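Local structure of ribonucleoside-diphosphate reductase (Pseudomonas aeruginosa, 5IM3) at residues 878-883 with 889-894. The protein probably provides precursors for DNA synthesis by reducing ribonucleoside diphosphates to deoxyribonucleotides, and binds dATP as an allosteric nucleotide. Numbering follows the deposited sequence.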
# COMPACT_ATOMS: atom_id res chain seq x y z
N LEU A 878 3.48 20.88 20.75
CA LEU A 878 3.25 19.52 21.21
C LEU A 878 4.02 18.55 20.34
O LEU A 878 4.07 18.70 19.11
CB LEU A 878 1.76 19.18 21.20
CG LEU A 878 0.91 19.91 22.25
CD1 LEU A 878 -0.54 19.49 22.12
CD2 LEU A 878 1.41 19.64 23.66
N TYR A 879 4.64 17.57 20.99
CA TYR A 879 5.47 16.57 20.33
C TYR A 879 4.82 15.21 20.53
O TYR A 879 4.55 14.81 21.67
CB TYR A 879 6.89 16.59 20.89
CG TYR A 879 7.54 17.95 20.78
CD1 TYR A 879 7.32 18.92 21.75
CD2 TYR A 879 8.34 18.27 19.69
CE1 TYR A 879 7.90 20.17 21.65
CE2 TYR A 879 8.93 19.51 19.59
CZ TYR A 879 8.71 20.46 20.56
OH TYR A 879 9.29 21.70 20.45
N ILE A 880 4.56 14.51 19.43
CA ILE A 880 3.84 13.25 19.46
C ILE A 880 4.58 12.27 18.57
O ILE A 880 4.63 12.45 17.35
CB ILE A 880 2.38 13.40 19.01
CG1 ILE A 880 1.63 14.33 19.97
CG2 ILE A 880 1.71 12.03 18.94
CD1 ILE A 880 0.18 14.55 19.62
N ALA A 881 5.15 11.23 19.18
CA ALA A 881 5.65 10.09 18.44
C ALA A 881 4.58 9.01 18.40
O ALA A 881 3.70 8.95 19.26
CB ALA A 881 6.93 9.55 19.07
N GLY A 882 4.65 8.17 17.37
CA GLY A 882 3.60 7.19 17.13
C GLY A 882 2.65 7.68 16.05
O GLY A 882 2.28 6.92 15.16
N ALA A 883 2.26 8.95 16.15
CA ALA A 883 1.45 9.63 15.15
C ALA A 883 0.29 8.77 14.66
O ALA A 883 0.42 8.02 13.69
CB ALA A 883 2.31 10.04 13.96
N ASP A 889 -6.43 12.65 18.70
CA ASP A 889 -7.73 12.89 19.31
C ASP A 889 -7.61 13.00 20.82
O ASP A 889 -8.04 14.00 21.42
CB ASP A 889 -8.70 11.77 18.91
CG ASP A 889 -10.10 12.00 19.43
OD1 ASP A 889 -10.42 13.13 19.83
OD2 ASP A 889 -10.89 11.03 19.45
N VAL A 890 -7.02 11.99 21.46
CA VAL A 890 -6.90 11.99 22.92
C VAL A 890 -6.07 13.18 23.40
O VAL A 890 -6.34 13.74 24.46
CB VAL A 890 -6.31 10.65 23.41
CG1 VAL A 890 -4.94 10.41 22.79
CG2 VAL A 890 -6.21 10.62 24.93
N THR A 891 -5.06 13.58 22.62
CA THR A 891 -4.21 14.68 23.04
C THR A 891 -4.97 16.00 23.05
O THR A 891 -4.98 16.72 24.06
CB THR A 891 -2.99 14.78 22.12
OG1 THR A 891 -2.17 13.62 22.29
CG2 THR A 891 -2.16 16.03 22.44
N TYR A 892 -5.60 16.36 21.93
CA TYR A 892 -6.23 17.67 21.84
C TYR A 892 -7.60 17.71 22.51
O TYR A 892 -8.09 18.80 22.81
CB TYR A 892 -6.32 18.09 20.37
CG TYR A 892 -4.95 18.41 19.81
CD1 TYR A 892 -4.34 19.63 20.08
CD2 TYR A 892 -4.25 17.48 19.06
CE1 TYR A 892 -3.08 19.92 19.59
CE2 TYR A 892 -2.99 17.76 18.56
CZ TYR A 892 -2.41 18.98 18.83
OH TYR A 892 -1.15 19.27 18.34
N ARG A 893 -8.21 16.55 22.77
CA ARG A 893 -9.31 16.51 23.74
C ARG A 893 -8.80 16.86 25.13
O ARG A 893 -9.43 17.64 25.85
CB ARG A 893 -9.95 15.13 23.76
CG ARG A 893 -10.84 14.80 22.58
CD ARG A 893 -11.74 13.61 22.88
NE ARG A 893 -12.40 13.10 21.69
CZ ARG A 893 -13.55 12.43 21.69
NH1 ARG A 893 -14.19 12.21 22.83
NH2 ARG A 893 -14.07 12.00 20.55
N MET A 894 -7.66 16.29 25.53
CA MET A 894 -7.09 16.57 26.84
C MET A 894 -6.73 18.04 26.98
O MET A 894 -6.98 18.65 28.03
CB MET A 894 -5.87 15.68 27.07
CG MET A 894 -5.13 15.93 28.38
SD MET A 894 -3.59 15.00 28.49
CE MET A 894 -3.03 15.47 30.13
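Leu878 overlaps the phenol end of Tyr892 through a single methyl group: its CD1 lies 3.6 Å from Tyr892 CE1, meeting the ring obliquely, and is almost as close to CZ and OH. The two side chains come from opposite directions, and CB of Leu878 follows more loosely near the hydroxyl. The same methyl also rests 3.8 Å from Thr891 CG2, so one leucine branch bridges two successive residues of the helix. Two residues along the strand, Ile880 meets Thr891 tip to tip. Its extended chain, with CD1 anti to CA (chi2 -180°), carries that methyl to 3.7 Å from Thr891 OG1 and 4.0 Å from Thr891 CG2. The methyl gives the hydroxyl only van der Waals contact; its polar partner is the carbonyl O of Lys887, one turn earlier in the helix, while CG2 faces the leucine and isoleucine methyls. Strand 878-881, helix 885-897 and strand 906-909 form a beta-alpha-beta unit of the barrel-domain region, near the end of the modelled chain. The two strands pair in parallel, and the helix runs back nearly antiparallel to the first, the short segments at 157° with axes 11.0 Å apart. Alternation in the strand turns Leu878 and Ile880 toward the helix and Tyr879 away, where its hydroxyl is hydrogen-bonded to Glu786 OE1. Helix 544-558 packs on Tyr892 through Trp548, Leu552 and Leu555, while Thr856 touches both Ile880 and Thr891. Beyond the buried patch, Arg893 NE forms a salt bridge with Asp889 OD1 at 2.7 Å, on the syn side but 24° out of the carboxylate plane; Trp548 NE1 also hydrogen-bonds this oxygen.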